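Local coordinates for solute Binding Protein, BlMnBP1 in complex with mannotrisoe (Bifidobacterium animalis subsp. lactis, PDB 6I5V) that binds manno-oligosaccharides such as mannotriose as the extracellular solute-binding protein of an ABC transporter, probably delivering them for uptake, at residues 175-180 and 241-246. Sequence-based numbering, arbitrary orientation.
Sequences TNFVED and EDYSTT. With ZN (zinc ion), chain C.
Thr246 and Val178 supply the one direct hydrogen bond between these two loops, a backbone N-H meeting a side-chain hydroxyl. Thr246 OG1 sits between its own backbone N and carbonyl carbon (chi1 62°) and receives Val178 N at 2.9 Å in an almost straight bond. Thr246 OG1 is also hydrogen-bonded, at 2.6 Å, to the oxygen of water 1, which donates to Asn176 OD1, a second tie to the type I turn 176-179. An ST turn, Phe177 N to Thr175 OG1 at 2.9 Å, overlaps the start of that turn, and Glu240 also bonds this hydroxyl.

Apolar packing lies alongside. Tyr243 turns its edge to one face of Phe177, its CD1 over the ring centre and 3.6 Å above the Phe177 plane, the planes at 53°. Val399 of helix 392-403 touches both rings. Val178 and Thr246 run past one another in opposite senses, and Val178 CG1 makes van der Waals contact with Ser244 O at 3.3 Å.

Asp180, opening helix 180-184, binds a zinc ion through OD1 at 2.1 Å, beside four waters; its OD2 salt-bridges Lys392. A strand-to-helix loop thus joins the loop between helices 222-235 and 248-256 in the solute-binding-protein fold, Asn176 about 9 Å from bound beta-D-mannopyranose (side chain to sugar).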
ATOM      1  N   THR A 175      -6.429  14.487  -5.535  1.00 29.57           N
ATOM      2  CA  THR A 175      -7.019  13.175  -5.270  1.00 29.51           C
ATOM      3  C   THR A 175      -6.314  12.041  -6.028  1.00 33.23           C
ATOM      4  O   THR A 175      -6.379  10.887  -5.599  1.00 25.87           O
ATOM      5  CB  THR A 175      -8.496  13.128  -5.673  1.00 31.49           C
ATOM      6  OG1 THR A 175      -8.601  13.289  -7.105  1.00 33.27           O
ATOM      7  CG2 THR A 175      -9.327  14.183  -4.920  1.00 29.72           C
ATOM      8  N   ASN A 176      -5.678  12.367  -7.163  1.00 31.82           N
ATOM      9  CA  ASN A 176      -5.250  11.393  -8.183  1.00 36.59           C
ATOM     10  C   ASN A 176      -6.400  10.459  -8.563  1.00 26.07           C
ATOM     11  O   ASN A 176      -6.214   9.262  -8.758  1.00 34.61           O
ATOM     12  CB  ASN A 176      -4.003  10.629  -7.722  1.00 29.40           C
ATOM     13  CG  ASN A 176      -2.724  11.323  -8.147  1.00 34.43           C
ATOM     14  OD1 ASN A 176      -2.500  11.572  -9.337  1.00 28.10           O
ATOM     15  ND2 ASN A 176      -1.934  11.717  -7.191  1.00 25.88           N
ATOM     16  N   PHE A 177      -7.606  11.026  -8.652  1.00 29.61           N
ATOM     17  CA  PHE A 177      -8.829  10.301  -8.970  1.00 26.17           C
ATOM     18  C   PHE A 177      -8.677   9.264 -10.102  1.00 32.72           C
ATOM     19  O   PHE A 177      -9.176   8.140  -9.944  1.00 28.57           O
ATOM     20  CB  PHE A 177      -9.928  11.304  -9.306  1.00 29.46           C
ATOM     21  CG  PHE A 177     -11.198  10.678  -9.815  1.00 28.86           C
ATOM     22  CD1 PHE A 177     -11.346  10.362 -11.159  1.00 32.35           C
ATOM     23  CD2 PHE A 177     -12.253  10.425  -8.951  1.00 27.75           C
ATOM     24  CE1 PHE A 177     -12.537   9.789 -11.620  1.00 32.76           C
ATOM     25  CE2 PHE A 177     -13.431   9.855  -9.400  1.00 34.15           C
ATOM     26  CZ  PHE A 177     -13.578   9.537 -10.730  1.00 31.84           C
ATOM     27  N   VAL A 178      -7.984   9.585 -11.216  1.00 31.09           N
ATOM     28  CA  VAL A 178      -7.968   8.644 -12.342  1.00 31.38           C
ATOM     29  C   VAL A 178      -7.156   7.383 -12.035  1.00 29.92           C
ATOM     30  O   VAL A 178      -7.370   6.347 -12.680  1.00 27.68           O
ATOM     31  CB  VAL A 178      -7.459   9.230 -13.685  1.00 40.21           C
ATOM     32  CG1 VAL A 178      -8.111  10.578 -14.009  1.00 36.80           C
ATOM     33  CG2 VAL A 178      -5.984   9.350 -13.739  1.00 46.86           C
ATOM     34  N   GLU A 179      -6.215   7.431 -11.091  1.00 31.87           N
ATOM     35  CA  GLU A 179      -5.512   6.220 -10.660  1.00 31.94           C
ATOM     36  C   GLU A 179      -6.379   5.431  -9.671  1.00 36.48           C
ATOM     37  O   GLU A 179      -6.465   5.793  -8.481  1.00 28.92           O
ATOM     38  CB  GLU A 179      -4.169   6.567 -10.015  1.00 33.29           C
ATOM     39  CG  GLU A 179      -3.106   7.211 -10.929  1.00 34.81           C
ATOM     40  CD  GLU A 179      -2.808   6.398 -12.233  1.00 35.66           C
ATOM     41  OE1 GLU A 179      -2.564   5.182 -12.164  1.00 39.33           O
ATOM     42  OE2 GLU A 179      -2.796   7.000 -13.314  1.00 30.75           O
ATOM     43  N   ASP A 180      -6.957   4.315 -10.145  1.00 33.64           N
ATOM     44  CA  ASP A 180      -7.764   3.441  -9.283  1.00 28.57           C
ATOM     45  C   ASP A 180      -7.033   3.098  -7.974  1.00 31.14           C
ATOM     46  O   ASP A 180      -7.644   3.028  -6.899  1.00 29.30           O
ATOM     47  CB  ASP A 180      -8.124   2.126 -10.007  1.00 34.85           C
ATOM     48  CG  ASP A 180      -9.070   2.305 -11.207  1.00 34.24           C
ATOM     49  OD1 ASP A 180      -9.460   3.435 -11.532  1.00 34.96           O
ATOM     50  OD2 ASP A 180      -9.411   1.284 -11.848  1.00 39.68           O
ATOM     51  N   GLU A 241      -9.398  21.128  -9.558  1.00 30.35           N
ATOM     52  CA  GLU A 241     -10.598  21.660 -10.188  1.00 39.40           C
ATOM     53  C   GLU A 241     -11.330  20.587 -10.975  1.00 35.29           C
ATOM     54  O   GLU A 241     -12.565  20.560 -10.985  1.00 32.65           O
ATOM     55  CB  GLU A 241     -10.226  22.837 -11.096  1.00 38.28           C
ATOM     56  CG  GLU A 241     -11.364  23.375 -11.929  1.00 53.19           C
ATOM     57  CD  GLU A 241     -11.956  24.642 -11.364  1.00 69.37           C
ATOM     58  OE1 GLU A 241     -12.137  24.726 -10.117  1.00 68.53           O
ATOM     59  OE2 GLU A 241     -12.221  25.562 -12.178  1.00 65.64           O
ATOM     60  N   ASP A 242     -10.589  19.700 -11.635  1.00 36.49           N
ATOM     61  CA  ASP A 242     -11.163  18.697 -12.537  1.00 34.54           C
ATOM     62  C   ASP A 242     -10.659  17.305 -12.153  1.00 34.86           C
ATOM     63  O   ASP A 242      -9.590  16.879 -12.592  1.00 32.76           O
ATOM     64  CB  ASP A 242     -10.803  19.030 -13.993  1.00 33.36           C
ATOM     65  CG  ASP A 242     -11.499  18.128 -14.985  1.00 42.49           C
ATOM     66  OD1 ASP A 242     -12.230  17.219 -14.540  1.00 37.71           O
ATOM     67  OD2 ASP A 242     -11.323  18.339 -16.215  1.00 46.13           O
ATOM     68  N   TYR A 243     -11.438  16.580 -11.358  1.00 33.60           N
ATOM     69  CA  TYR A 243     -10.996  15.267 -10.915  1.00 35.15           C
ATOM     70  C   TYR A 243     -10.853  14.287 -12.087  1.00 32.78           C
ATOM     71  O   TYR A 243      -9.989  13.413 -12.043  1.00 29.40           O
ATOM     72  CB  TYR A 243     -11.955  14.715  -9.850  1.00 31.30           C
ATOM     73  CG  TYR A 243     -13.397  14.443 -10.278  1.00 31.01           C
ATOM     74  CD1 TYR A 243     -13.711  13.333 -11.015  1.00 32.20           C
ATOM     75  CD2 TYR A 243     -14.452  15.253  -9.869  1.00 32.06           C
ATOM     76  CE1 TYR A 243     -15.012  13.057 -11.395  1.00 24.84           C
ATOM     77  CE2 TYR A 243     -15.771  14.976 -10.258  1.00 31.06           C
ATOM     78  CZ  TYR A 243     -16.016  13.861 -11.034  1.00 30.84           C
ATOM     79  OH  TYR A 243     -17.278  13.488 -11.449  1.00 41.30           O
ATOM     80  N   SER A 244     -11.667  14.424 -13.141  1.00 35.48           N
ATOM     81  CA  SER A 244     -11.623  13.486 -14.262  1.00 36.21           C
ATOM     82  C   SER A 244     -10.303  13.496 -15.032  1.00 35.68           C
ATOM     83  O   SER A 244     -10.048  12.550 -15.800  1.00 37.80           O
ATOM     84  CB  SER A 244     -12.781  13.774 -15.229  1.00 34.24           C
ATOM     85  OG  SER A 244     -12.586  15.006 -15.947  1.00 34.08           O
ATOM     86  N   THR A 245      -9.446  14.507 -14.853  1.00 36.63           N
ATOM     87  CA  THR A 245      -8.197  14.586 -15.607  1.00 36.81           C
ATOM     88  C   THR A 245      -6.961  14.657 -14.709  1.00 35.59           C
ATOM     89  O   THR A 245      -5.910  15.143 -15.134  1.00 34.07           O
ATOM     90  CB  THR A 245      -8.221  15.775 -16.580  1.00 34.34           C
ATOM     91  OG1 THR A 245      -8.238  16.997 -15.852  1.00 36.17           O
ATOM     92  CG2 THR A 245      -9.455  15.682 -17.585  1.00 34.12           C
ATOM     93  N   THR A 246      -7.008  14.080 -13.509  1.00 33.19           N
ATOM     94  CA  THR A 246      -5.799  14.067 -12.701  1.00 31.74           C
ATOM     95  C   THR A 246      -4.726  13.284 -13.432  1.00 32.51           C
ATOM     96  O   THR A 246      -5.027  12.407 -14.251  1.00 31.46           O
ATOM     97  CB  THR A 246      -6.059  13.465 -11.305  1.00 34.36           C
ATOM     98  OG1 THR A 246      -6.476  12.094 -11.402  1.00 28.46           O
ATOM     99  CG2 THR A 246      -7.165  14.279 -10.563  1.00 36.05           C
TER
HETATM  100 ZN    ZN C 504     -10.309   3.647 -13.441  1.00 34.64          ZN
HETATM  101  O   HOH W   1      -4.286  10.660 -11.324  1.00 30.73           O
HETATM  102  O   HOH W   2      -9.910   5.529 -13.466  1.00 35.02           O
HETATM  103  O   HOH W   3     -11.094   2.060 -14.679  1.00 33.95           O
HETATM  104  O   HOH W   4      -8.547   3.477 -14.393  1.00 30.08           O
HETATM  105  O   HOH W   5     -12.093   3.758 -12.622  1.00 33.66           O